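Local coordinates for uncharacterized protein (Bacteroides ovatus, PDB 3NQK), which is of unknown function but joins an N-terminal region assigned to a family of the E-set clan with a C-terminal BT_3044-like region rich in antiparallel strands, at residues Tyr172-Gly177 and Lys293-Gly298; Asp209-Met214 and Gly283-Glu288; Ser238-Phe243 and Gln278-Gly283; Val269-Glu274 and Gly298-Leu303. All blocks are in the same frame, centred on the assembly; numbering follows the deposited sequence. Where two conformers were deposited one is given.

Contact 1: residues Tyr172-Gly177 and Lys293-Gly298; sequences YTYING and KYRVAG
Y172 and R295 form a hydrogen-bonded pair, and T173 and Y294 the adjoining non-hydrogen-bonded one, where strands 172-175 and 293-297 run antiparallel with 141° between their short axes. Y172 N donates to R295 O at 2.8 Å and R295 N donates to Y172 O, while Y174 N reaches K293 O at 2.9 Å. A water prolongs the pairing, donating to Y174 O and accepting from K293 N.

The side chains show how a long aliphatic chain can serve as the lid of a ring. CG of K293 stands anti to the backbone N (chi1 -167°), and from there the extended chain passes obliquely over Y174, CD lying 3.7 Å from the ring centroid almost on its normal. This is a CH-pi contact; NZ is 5.0 Å from the same centroid, at most a weak attraction. R295 crosses the far end of the ring, where its NH2 makes a weak 3.3 Å bond to Y174 OH. The stronger partners of its guanidinium are the acids of strand 264-279: NE meets D276 and NH1 meets E274. On the other face of the sheet T173 and Y294 lie side by side, OG1 of T173 at the ring edge, 3.4 Å from Y294 CE1. Such cross-strand pairing of neighbours belongs to the antiparallel sheet of the BT_3044-like C-terminal region.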
loop_
_atom_site.group_PDB
_atom_site.type_symbol
_atom_site.label_atom_id
_atom_site.label_comp_id
_atom_site.label_asym_id
_atom_site.label_seq_id
_atom_site.Cartn_x
_atom_site.Cartn_y
_atom_site.Cartn_z
ATOM N N TYR A 172 40.683 15.571 -3.117
ATOM C CA TYR A 172 42.033 16.023 -3.446
ATOM C C TYR A 172 43.062 15.348 -2.561
ATOM O O TYR A 172 42.875 15.249 -1.354
ATOM C CB TYR A 172 42.142 17.527 -3.244
ATOM C CG TYR A 172 41.101 18.356 -3.980
ATOM C CD1 TYR A 172 39.870 18.641 -3.394
ATOM C CD2 TYR A 172 41.383 18.922 -5.229
ATOM C CE1 TYR A 172 38.934 19.445 -4.037
ATOM C CE2 TYR A 172 40.449 19.714 -5.884
ATOM C CZ TYR A 172 39.224 19.973 -5.279
ATOM O OH TYR A 172 38.295 20.750 -5.920
ATOM N N THR A 173 44.174 14.939 -3.158
ATOM C CA THR A 173 45.278 14.350 -2.414
ATOM C C THR A 173 46.205 15.426 -1.900
ATOM O O THR A 173 46.609 16.264 -2.638
ATOM C CB THR A 173 46.118 13.457 -3.319
ATOM O OG1 THR A 173 45.312 12.411 -3.840
ATOM C CG2 THR A 173 47.286 12.867 -2.557
ATOM N N TYR A 174 46.575 15.370 -0.642
ATOM C CA TYR A 174 47.601 16.279 -0.141
ATOM C C TYR A 174 48.944 15.896 -0.717
ATOM O O TYR A 174 49.406 14.763 -0.550
ATOM C CB TYR A 174 47.685 16.241 1.380
ATOM C CG TYR A 174 46.690 17.139 2.085
ATOM C CD1 TYR A 174 45.336 16.824 2.113
ATOM C CD2 TYR A 174 47.112 18.259 2.779
ATOM C CE1 TYR A 174 44.419 17.630 2.789
ATOM C CE2 TYR A 174 46.203 19.071 3.462
ATOM C CZ TYR A 174 44.862 18.744 3.463
ATOM O OH TYR A 174 43.972 19.534 4.130
ATOM N N ILE A 175 49.553 16.839 -1.422
ATOM C CA ILE A 175 50.901 16.685 -1.939
ATOM C C ILE A 175 51.757 17.842 -1.400
ATOM O O ILE A 175 51.472 19.014 -1.676
ATOM C CB ILE A 175 50.914 16.728 -3.472
ATOM C CG1 ILE A 175 50.127 15.560 -4.046
ATOM C CG2 ILE A 175 52.337 16.702 -3.994
ATOM C CD1 ILE A 175 50.180 15.486 -5.581
ATOM N N ASN A 176 52.794 17.512 -0.634
ATOM C CA ASN A 176 53.651 18.535 -0.002
ATOM C C ASN A 176 52.867 19.440 0.943
ATOM O O ASN A 176 53.002 20.667 0.888
ATOM C CB ASN A 176 54.353 19.419 -1.061
ATOM C CG ASN A 176 55.192 18.619 -2.038
ATOM O OD1 ASN A 176 55.196 18.907 -3.241
ATOM N ND2 ASN A 176 55.910 17.595 -1.530
ATOM N N GLY A 177 51.998 18.846 1.755
ATOM C CA GLY A 177 51.281 19.599 2.796
ATOM C C GLY A 177 50.108 20.466 2.327
ATOM O O GLY A 177 49.449 21.103 3.144
ATOM N N LYS A 293 46.759 11.745 3.114
ATOM C CA LYS A 293 45.736 12.698 3.550
ATOM C C LYS A 293 44.916 13.183 2.361
ATOM O O LYS A 293 45.462 13.460 1.297
ATOM C CB LYS A 293 46.413 13.892 4.232
ATOM C CG LYS A 293 45.470 14.820 5.004
ATOM C CD LYS A 293 46.258 15.885 5.791
ATOM C CE LYS A 293 45.367 16.612 6.801
ATOM N NZ LYS A 293 46.165 17.449 7.755
ATOM N N TYR A 294 43.607 13.317 2.551
ATOM C CA TYR A 294 42.741 13.795 1.492
ATOM C C TYR A 294 41.886 14.919 1.971
ATOM O O TYR A 294 41.437 14.918 3.100
ATOM C CB TYR A 294 41.831 12.683 0.980
ATOM C CG TYR A 294 42.552 11.503 0.348
ATOM C CD1 TYR A 294 43.048 11.571 -0.947
ATOM C CD2 TYR A 294 42.650 10.303 1.016
ATOM C CE1 TYR A 294 43.694 10.482 -1.518
ATOM C CE2 TYR A 294 43.270 9.217 0.456
ATOM C CZ TYR A 294 43.799 9.301 -0.796
ATOM O OH TYR A 294 44.427 8.190 -1.321
ATOM N N ARG A 295 41.643 15.883 1.088
ATOM C CA ARG A 295 40.635 16.880 1.321
ATOM C C ARG A 295 39.411 16.502 0.507
ATOM O O ARG A 295 39.509 16.315 -0.696
ATOM C CB ARG A 295 41.129 18.253 0.887
ATOM C CG ARG A 295 40.023 19.339 0.851
ATOM C CD ARG A 295 39.489 19.615 2.223
ATOM N NE ARG A 295 40.508 20.218 3.064
ATOM C CZ ARG A 295 40.747 21.524 3.131
ATOM N NH1 ARG A 295 40.007 22.381 2.435
ATOM N NH2 ARG A 295 41.715 21.976 3.908
ATOM N N VAL A 296 38.267 16.362 1.171
ATOM C CA VAL A 296 36.997 16.023 0.491
ATOM C C VAL A 296 36.103 17.237 0.516
ATOM O O VAL A 296 35.867 17.809 1.577
ATOM C CB VAL A 296 36.255 14.902 1.214
ATOM C CG1 VAL A 296 35.034 14.466 0.404
ATOM C CG2 VAL A 296 37.172 13.727 1.477
ATOM N N ALA A 297 35.587 17.637 -0.633
ATOM C CA ALA A 297 34.757 18.840 -0.685
ATOM C C ALA A 297 33.733 18.776 -1.788
ATOM O O ALA A 297 34.043 18.375 -2.902
ATOM C CB ALA A 297 35.626 20.067 -0.863
ATOM N N GLY A 298 32.512 19.230 -1.479
ATOM C CA GLY A 298 31.440 19.333 -2.474
ATOM C C GLY A 298 30.076 18.975 -1.907
ATOM O O GLY A 298 29.742 19.334 -0.762
HETATM O O HOH W 1 49.222 13.029 1.859
#

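Contact 2: residues Asp209-Met214 and Gly283-Glu288; sequences DMDKDM and GGSGTE
M214, a selenomethionine in the short helix that begins at K212, reaches with its SE to S285, the second residue of a type II beta turn running from G284 to T287. The contact thus sets the N-terminal end of a helix, capped by D211, against an irregular loop, and it illustrates how a single flexible side chain can span the distance between two surface elements. CG of M214 is anti to the carbonyl carbon (chi1 -79°), and the chain continues extended, bringing SE to 3.9 Å from S285 CA. Two conformers exist for this residue, and the placement of its terminal CE against the turn backbone is doubtful.

D211 comes to the same serine from the N-cap. Its OD2 and S285 OG are 4.1 Å apart, too far for a hydrogen bond, while OD1 accepts a weak capping bond from D213 N at 3.0 Å. One carboxylate oxygen is therefore given to the helix end and the other faces the loop. M210 and M214 both touch T281, and K212 lies against L122 and makes a long, weak ion pair with E123.

The turn has its own logic. G286, third in the turn, has a positive phi of 71°, the usual conformation at that place in type II, and the backbone angles of G284 allow no place for a CB beside the carbonyl before it. T287 OG1 folds back to give S285 O a weak hydrogen bond of 3.4 Å.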
loop_
_atom_site.group_PDB
_atom_site.type_symbol
_atom_site.label_atom_id
_atom_site.label_comp_id
_atom_site.label_asym_id
_atom_site.label_seq_id
_atom_site.Cartn_x
_atom_site.Cartn_y
_atom_site.Cartn_z
ATOM N N ASP A 209 33.600 -2.080 0.001
ATOM C CA ASP A 209 33.663 -3.559 0.058
ATOM C C ASP A 209 35.034 -4.024 0.550
ATOM O O ASP A 209 35.430 -5.149 0.336
ATOM C CB ASP A 209 33.388 -4.162 -1.331
ATOM C CG ASP A 209 31.941 -3.953 -1.797
ATOM O OD1 ASP A 209 31.009 -4.161 -0.990
ATOM O OD2 ASP A 209 31.742 -3.636 -2.989
HETATM N N MSE A 210 35.752 -3.132 1.183
HETATM C CA MSE A 210 37.079 -3.420 1.693
HETATM C C MSE A 210 36.999 -4.268 2.954
HETATM O O MSE A 210 35.964 -4.360 3.568
HETATM C CB MSE A 210 37.785 -2.078 1.980
HETATM C CG MSE A 210 38.679 -2.034 3.190
HETATM SE SE MSE A 210 39.263 -0.215 3.551
HETATM C CE MSE A 210 40.172 0.101 1.864
ATOM N N ASP A 211 38.099 -4.920 3.301
ATOM C CA ASP A 211 38.212 -5.658 4.573
ATOM C C ASP A 211 37.402 -4.943 5.672
ATOM O O ASP A 211 37.597 -3.762 5.915
ATOM C CB ASP A 211 39.700 -5.752 4.969
ATOM C CG ASP A 211 39.949 -6.668 6.168
ATOM O OD1 ASP A 211 39.230 -6.545 7.189
ATOM O OD2 ASP A 211 40.934 -7.439 6.119
ATOM N N LYS A 212 36.524 -5.676 6.352
ATOM C CA LYS A 212 35.607 -5.063 7.342
ATOM C C LYS A 212 36.331 -4.444 8.512
ATOM O O LYS A 212 36.003 -3.350 8.928
ATOM C CB LYS A 212 34.596 -6.089 7.859
ATOM C CG LYS A 212 33.478 -6.450 6.853
ATOM C CD LYS A 212 32.676 -7.687 7.318
ATOM C CE LYS A 212 31.702 -8.169 6.245
ATOM N NZ LYS A 212 31.228 -9.571 6.507
ATOM N N ASP A 213 37.308 -5.145 9.056
ATOM C CA ASP A 213 38.028 -4.637 10.232
ATOM C C ASP A 213 38.619 -3.246 9.985
ATOM O O ASP A 213 38.725 -2.431 10.908
ATOM C CB ASP A 213 39.133 -5.607 10.660
ATOM C CG ASP A 213 38.615 -6.733 11.514
ATOM O OD1 ASP A 213 37.566 -6.545 12.190
ATOM O OD2 ASP A 213 39.276 -7.796 11.548
HETATM N N MSE A 214 38.978 -2.975 8.747
HETATM C CA MSE A 214 39.539 -1.688 8.390
HETATM C C MSE A 214 38.486 -0.708 7.924
HETATM O O MSE A 214 38.529 0.477 8.272
HETATM C CB MSE A 214 40.580 -1.868 7.315
HETATM C CG MSE A 214 41.871 -2.338 7.859
HETATM SE SE MSE A 214 42.842 -3.359 6.628
HETATM C CE MSE A 214 44.576 -3.220 7.532
ATOM N N GLY A 283 47.736 -0.311 2.360
ATOM C CA GLY A 283 48.794 -1.299 2.167
ATOM C C GLY A 283 48.344 -2.707 2.467
ATOM O O GLY A 283 49.056 -3.671 2.181
ATOM N N GLY A 284 47.155 -2.832 3.036
ATOM C CA GLY A 284 46.634 -4.122 3.412
ATOM C C GLY A 284 46.630 -4.294 4.911
ATOM O O GLY A 284 47.147 -3.437 5.659
ATOM N N SER A 285 46.078 -5.419 5.354
ATOM C CA SER A 285 45.903 -5.697 6.778
ATOM C C SER A 285 47.236 -5.962 7.484
ATOM O O SER A 285 48.123 -6.641 6.940
ATOM C CB SER A 285 44.954 -6.890 6.972
ATOM O OG SER A 285 44.428 -6.908 8.284
ATOM N N GLY A 286 47.387 -5.368 8.669
ATOM C CA GLY A 286 48.544 -5.606 9.515
ATOM C C GLY A 286 49.848 -5.000 9.018
ATOM O O GLY A 286 50.933 -5.422 9.441
ATOM N N THR A 287 49.758 -4.029 8.108
ATOM C CA THR A 287 50.955 -3.327 7.622
ATOM C C THR A 287 50.806 -1.862 7.925
ATOM O O THR A 287 49.743 -1.280 7.690
ATOM C CB THR A 287 51.168 -3.492 6.083
ATOM O OG1 THR A 287 50.566 -4.718 5.618
ATOM C CG2 THR A 287 52.675 -3.471 5.746
ATOM N N GLU A 288 51.843 -1.266 8.493
ATOM C CA GLU A 288 51.823 0.154 8.754
ATOM C C GLU A 288 52.389 0.882 7.549
ATOM O O GLU A 288 53.461 0.542 7.056
ATOM C CB GLU A 288 52.599 0.496 10.021
ATOM C CG GLU A 288 51.755 0.429 11.304
ATOM C CD GLU A 288 52.514 0.926 12.536
ATOM O OE1 GLU A 288 53.534 0.305 12.902
ATOM O OE2 GLU A 288 52.074 1.919 13.148
#

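Contact 3: residues Ser238-Phe243 and Gln278-Gly283; sequences SNEMEF and QDFTYG
Q278 N donates to M241 O at 2.8 Å with an N-H...O angle of 147°, and so ties the end of strand 264-279 to the loop before strand 244-257. The Q278 side chain lies alongside that of E242, pointing the same way, OE1 lying 3.9 Å from E242 CG, and a water sits within hydrogen-bonding distance of both Q278 OE1 and E240 O. The loop it meets is a type I beta turn from N239 to E242, fixed by N239, whose OD1 accepts from F243 N and whose ND2 donates to F243 O at 3.0 Å. Next, D279 OD1 accepts from T281 N at 2.9 Å, an Asx turn that bends the chain out of the strand. F280 follows. Its ring is sandwiched: the E240 chain crosses one face at about a right angle in a CH-pi contact, CG 4.0 Å from the centroid, and T281 CG2 lies over the opposite face, offset toward the rim, while CE1 lies 4.0 Å from M241 CB. An alanine in place of F280 would probably open a gap beside M241 CB and let the E240 chain, robbed of the surface it crosses, turn more freely. From outside the contact, Y218 OH hydrogen-bonds to F280 N and T281 OG1.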
loop_
_atom_site.group_PDB
_atom_site.type_symbol
_atom_site.label_atom_id
_atom_site.label_comp_id
_atom_site.label_asym_id
_atom_site.label_seq_id
_atom_site.Cartn_x
_atom_site.Cartn_y
_atom_site.Cartn_z
ATOM N N SER A 238 38.735 6.964 18.693
ATOM C CA SER A 238 40.165 7.407 18.734
ATOM C C SER A 238 40.581 8.147 17.464
ATOM O O SER A 238 41.733 8.537 17.316
ATOM C CB SER A 238 41.113 6.223 18.992
ATOM O OG SER A 238 41.174 5.353 17.883
ATOM N N ASN A 239 39.636 8.315 16.552
ATOM C CA ASN A 239 39.858 9.059 15.318
ATOM C C ASN A 239 41.200 8.747 14.647
ATOM O O ASN A 239 41.963 9.639 14.354
ATOM C CB ASN A 239 39.751 10.556 15.597
ATOM C CG ASN A 239 39.582 11.374 14.335
ATOM O OD1 ASN A 239 39.520 10.834 13.239
ATOM N ND2 ASN A 239 39.520 12.681 14.487
ATOM N N GLU A 240 41.451 7.475 14.366
ATOM C CA GLU A 240 42.714 7.076 13.742
ATOM C C GLU A 240 42.849 7.651 12.322
ATOM O O GLU A 240 43.963 7.981 11.884
ATOM C CB GLU A 240 42.852 5.554 13.717
ATOM C CG GLU A 240 44.292 5.072 13.498
ATOM C CD GLU A 240 44.459 3.558 13.670
ATOM O OE1 GLU A 240 43.439 2.856 13.932
ATOM O OE2 GLU A 240 45.611 3.070 13.516
HETATM N N MSE A 241 41.722 7.825 11.628
HETATM C CA MSE A 241 41.747 8.412 10.291
HETATM C C MSE A 241 41.950 9.925 10.332
HETATM O O MSE A 241 41.982 10.567 9.295
HETATM C CB MSE A 241 40.465 8.081 9.510
HETATM C CG MSE A 241 39.213 8.770 9.999
HETATM SE SE MSE A 241 37.852 8.841 8.602
HETATM C CE MSE A 241 36.324 8.848 9.753
ATOM N N GLU A 242 42.099 10.484 11.536
ATOM C CA GLU A 242 42.315 11.921 11.704
ATOM C C GLU A 242 41.265 12.737 10.919
ATOM O O GLU A 242 41.607 13.648 10.142
ATOM C CB GLU A 242 43.746 12.328 11.269
ATOM C CG GLU A 242 44.913 11.720 12.131
ATOM C CD GLU A 242 44.871 12.161 13.619
ATOM O OE1 GLU A 242 44.534 13.344 13.903
ATOM O OE2 GLU A 242 45.188 11.323 14.496
ATOM N N PHE A 243 39.997 12.395 11.117
ATOM C CA PHE A 243 38.921 13.135 10.524
ATOM C C PHE A 243 38.876 14.516 11.101
ATOM O O PHE A 243 39.058 14.697 12.298
ATOM C CB PHE A 243 37.603 12.451 10.798
ATOM C CG PHE A 243 36.414 13.212 10.304
ATOM C CD1 PHE A 243 36.026 13.129 8.970
ATOM C CD2 PHE A 243 35.658 13.998 11.179
ATOM C CE1 PHE A 243 34.900 13.820 8.503
ATOM C CE2 PHE A 243 34.529 14.688 10.722
ATOM C CZ PHE A 243 34.156 14.605 9.384
ATOM N N GLN A 278 42.555 10.818 6.566
ATOM C CA GLN A 278 43.724 10.067 6.096
ATOM C C GLN A 278 43.357 8.637 5.877
ATOM O O GLN A 278 42.601 8.062 6.669
ATOM C CB GLN A 278 44.841 10.114 7.136
ATOM C CG GLN A 278 45.314 11.487 7.454
ATOM C CD GLN A 278 46.549 11.493 8.333
ATOM O OE1 GLN A 278 46.856 10.503 9.035
ATOM N NE2 GLN A 278 47.268 12.598 8.309
ATOM N N ASP A 279 43.935 8.037 4.832
ATOM C CA ASP A 279 43.773 6.615 4.561
ATOM C C ASP A 279 45.044 5.969 4.989
ATOM O O ASP A 279 46.108 6.290 4.480
ATOM C CB ASP A 279 43.505 6.369 3.063
ATOM C CG ASP A 279 43.494 4.877 2.690
ATOM O OD1 ASP A 279 43.963 4.053 3.493
ATOM O OD2 ASP A 279 43.069 4.549 1.561
ATOM N N PHE A 280 44.947 5.079 5.963
ATOM C CA PHE A 280 46.128 4.482 6.562
ATOM C C PHE A 280 46.083 2.963 6.494
ATOM O O PHE A 280 46.793 2.281 7.230
ATOM C CB PHE A 280 46.244 4.932 8.008
ATOM C CG PHE A 280 45.083 4.532 8.854
ATOM C CD1 PHE A 280 43.924 5.277 8.852
ATOM C CD2 PHE A 280 45.145 3.400 9.649
ATOM C CE1 PHE A 280 42.852 4.912 9.632
ATOM C CE2 PHE A 280 44.070 3.026 10.433
ATOM C CZ PHE A 280 42.924 3.784 10.424
ATOM N N THR A 281 45.279 2.438 5.578
ATOM C CA THR A 281 45.090 1.004 5.465
ATOM C C THR A 281 45.203 0.524 4.026
ATOM O O THR A 281 44.828 -0.588 3.718
ATOM C CB THR A 281 43.706 0.611 6.007
ATOM O OG1 THR A 281 42.677 1.246 5.228
ATOM C CG2 THR A 281 43.576 1.035 7.426
ATOM N N TYR A 282 45.761 1.352 3.161
ATOM C CA TYR A 282 45.806 1.039 1.723
ATOM C C TYR A 282 46.867 -0.027 1.398
ATOM O O TYR A 282 46.869 -0.603 0.307
ATOM C CB TYR A 282 46.038 2.327 0.886
ATOM C CG TYR A 282 47.339 3.043 1.195
ATOM C CD1 TYR A 282 48.516 2.681 0.571
ATOM C CD2 TYR A 282 47.382 4.083 2.106
ATOM C CE1 TYR A 282 49.699 3.337 0.842
ATOM C CE2 TYR A 282 48.555 4.740 2.379
ATOM C CZ TYR A 282 49.717 4.351 1.751
ATOM O OH TYR A 282 50.908 4.978 2.045
ATOM N N GLY A 283 47.736 -0.311 2.360
ATOM C CA GLY A 283 48.794 -1.299 2.167
ATOM C C GLY A 283 48.344 -2.707 2.467
ATOM O O GLY A 283 49.056 -3.671 2.181
HETATM O O HOH W 2 46.132 8.065 10.145
#

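Contact 4: residues Val269-Glu274 and Gly298-Leu303; sequences VQIMFE and GSMTLL
M300 crosses I271, its CE lying 3.8 Å from I271 CD1. The same methyl lies 3.7 Å from F273 CZ, so it touches both an aliphatic branch and a ring. F273 has its CG between the backbone N and the carbonyl carbon (chi1 54°), and the ring beyond it stands over G298, whose O lies 4.1 Å above the plane toward the rim. V269 and L302 continue this face, CB to CB.

The opposite face is more polar. Q270 crosses T301, its CG 3.3 Å from T301 OG1, and M272 CG rests 3.8 Å from S299 CB. An alanine at Q270 keeps CB but has neither CG nor amide, which would probably thin the cover over T301 OG1.

Both faces are set by an antiparallel ladder in the sheet of the BT_3044-like C-terminal region: the short axes of strands 269-274 and 299-303 run antiparallel, 165° between their N-to-C directions, with hydrogen-bonded pairs V269-L302, I271-M300 and F273-G298 alternating with non-hydrogen-bonded ones. I271 N to M300 O is 2.9 Å. The chain turns a corner at G298. Further out, F201 touches I271 and M300, Y164 touches V269, M300 and L302, and strand 244-257 pairs with strand 264-279 along its other edge through backbone bonds of Q270 with S252 and M272 with T250.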
loop_
_atom_site.group_PDB
_atom_site.type_symbol
_atom_site.label_atom_id
_atom_site.label_comp_id
_atom_site.label_asym_id
_atom_site.label_seq_id
_atom_site.Cartn_x
_atom_site.Cartn_y
_atom_site.Cartn_z
ATOM N N VAL A 269 17.429 15.034 -1.310
ATOM C CA VAL A 269 18.150 15.495 -0.130
ATOM C C VAL A 269 19.566 15.721 -0.533
ATOM O O VAL A 269 20.254 14.786 -0.934
ATOM C CB VAL A 269 18.149 14.477 0.981
ATOM C CG1 VAL A 269 19.000 14.984 2.136
ATOM C CG2 VAL A 269 16.716 14.185 1.445
ATOM N N GLN A 270 19.989 16.968 -0.503
ATOM C CA GLN A 270 21.334 17.332 -0.891
ATOM C C GLN A 270 22.126 17.739 0.330
ATOM O O GLN A 270 21.669 18.558 1.124
ATOM C CB GLN A 270 21.297 18.486 -1.893
ATOM C CG GLN A 270 22.678 18.904 -2.425
ATOM C CD GLN A 270 22.616 20.148 -3.307
ATOM O OE1 GLN A 270 22.185 21.220 -2.867
ATOM N NE2 GLN A 270 23.060 20.014 -4.541
ATOM N N ILE A 271 23.318 17.185 0.476
ATOM C CA ILE A 271 24.167 17.518 1.614
ATOM C C ILE A 271 25.461 18.161 1.135
ATOM O O ILE A 271 26.047 17.727 0.146
ATOM C CB ILE A 271 24.464 16.270 2.507
ATOM C CG1 ILE A 271 25.141 15.172 1.709
ATOM C CG2 ILE A 271 23.199 15.728 3.069
ATOM C CD1 ILE A 271 25.622 13.999 2.582
HETATM N N MSE A 272 25.887 19.217 1.841
HETATM C CA MSE A 272 27.080 20.001 1.465
HETATM C C MSE A 272 28.082 20.020 2.608
HETATM O O MSE A 272 27.746 20.349 3.734
HETATM C CB MSE A 272 26.665 21.418 1.096
HETATM C CG MSE A 272 25.860 21.491 -0.195
HETATM SE SE MSE A 272 24.615 22.976 -0.236
HETATM C CE MSE A 272 23.023 22.121 0.546
ATOM N N PHE A 273 29.325 19.701 2.304
ATOM C CA PHE A 273 30.302 19.466 3.336
ATOM C C PHE A 273 31.704 19.582 2.821
ATOM O O PHE A 273 31.939 19.584 1.624
ATOM C CB PHE A 273 30.106 18.065 3.878
ATOM C CG PHE A 273 30.131 17.008 2.814
ATOM C CD1 PHE A 273 28.974 16.630 2.174
ATOM C CD2 PHE A 273 31.319 16.457 2.401
ATOM C CE1 PHE A 273 29.000 15.683 1.181
ATOM C CE2 PHE A 273 31.348 15.497 1.398
ATOM C CZ PHE A 273 30.197 15.115 0.796
ATOM N N GLU A 274 32.644 19.588 3.746
ATOM C CA GLU A 274 34.046 19.652 3.423
ATOM C C GLU A 274 34.816 19.142 4.605
ATOM O O GLU A 274 34.559 19.548 5.717
ATOM C CB GLU A 274 34.444 21.086 3.109
ATOM C CG GLU A 274 35.940 21.272 2.780
ATOM C CD GLU A 274 36.255 22.660 2.173
ATOM O OE1 GLU A 274 35.477 23.628 2.419
ATOM O OE2 GLU A 274 37.273 22.767 1.452
ATOM N N GLY A 298 32.512 19.230 -1.479
ATOM C CA GLY A 298 31.440 19.333 -2.474
ATOM C C GLY A 298 30.076 18.975 -1.907
ATOM O O GLY A 298 29.742 19.334 -0.762
ATOM N N SER A 299 29.290 18.255 -2.699
ATOM C CA SER A 299 27.976 17.812 -2.268
ATOM C C SER A 299 27.607 16.459 -2.846
ATOM O O SER A 299 28.204 15.992 -3.801
ATOM C CB SER A 299 26.921 18.822 -2.682
ATOM O OG SER A 299 26.852 18.929 -4.101
HETATM N N MSE A 300 26.605 15.851 -2.239
HETATM C CA MSE A 300 26.022 14.619 -2.705
HETATM C C MSE A 300 24.548 14.806 -2.597
HETATM O O MSE A 300 24.083 15.592 -1.774
HETATM C CB MSE A 300 26.462 13.446 -1.824
HETATM C CG MSE A 300 27.945 13.108 -1.932
HETATM SE SE MSE A 300 28.404 11.442 -1.091
HETATM C CE MSE A 300 28.272 11.934 0.719
ATOM N N THR A 301 23.793 14.090 -3.399
ATOM C CA THR A 301 22.345 14.246 -3.394
ATOM C C THR A 301 21.676 12.898 -3.469
ATOM O O THR A 301 22.035 12.083 -4.275
ATOM C CB THR A 301 21.883 15.100 -4.589
ATOM O OG1 THR A 301 22.547 16.361 -4.554
ATOM C CG2 THR A 301 20.348 15.314 -4.575
ATOM N N LEU A 302 20.709 12.676 -2.593
ATOM C CA LEU A 302 19.953 11.442 -2.569
ATOM C C LEU A 302 18.599 11.703 -3.177
ATOM O O LEU A 302 17.957 12.703 -2.852
ATOM C CB LEU A 302 19.793 10.969 -1.130
ATOM C CG LEU A 302 18.757 9.887 -0.896
ATOM C CD1 LEU A 302 19.234 8.547 -1.509
ATOM C CD2 LEU A 302 18.469 9.742 0.608
ATOM N N LEU A 303 18.184 10.841 -4.089
ATOM C CA LEU A 303 16.855 10.941 -4.735
ATOM C C LEU A 303 15.955 9.876 -4.212
ATOM O O LEU A 303 16.364 8.751 -4.030
ATOM C CB LEU A 303 16.976 10.779 -6.239
ATOM C CG LEU A 303 15.681 10.512 -7.042
ATOM C CD1 LEU A 303 14.705 11.646 -6.920
ATOM C CD2 LEU A 303 16.012 10.262 -8.508
#

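How the contacts relate
Read from the N terminus, the chain first passes 172-177, which contact 1 joins to 293-298, closing the loop that encloses contacts 2 and 3. Contact 2 closes a smaller one, from 209-214 to 283-288, and contact 3 a smaller one still inside it, from 238-243 to 278-283; the two share G283. Contact 4, 269-274 with 298-303, crosses all three, and it shares G298 and strand 292-307 with contact 1. Contacts 1 and 4 pair strand 292-307 with 169-175 and 264-279, and contact 3 ties the turn 239-242 to the end of strand 264-279, while contact 2 adds the short helix.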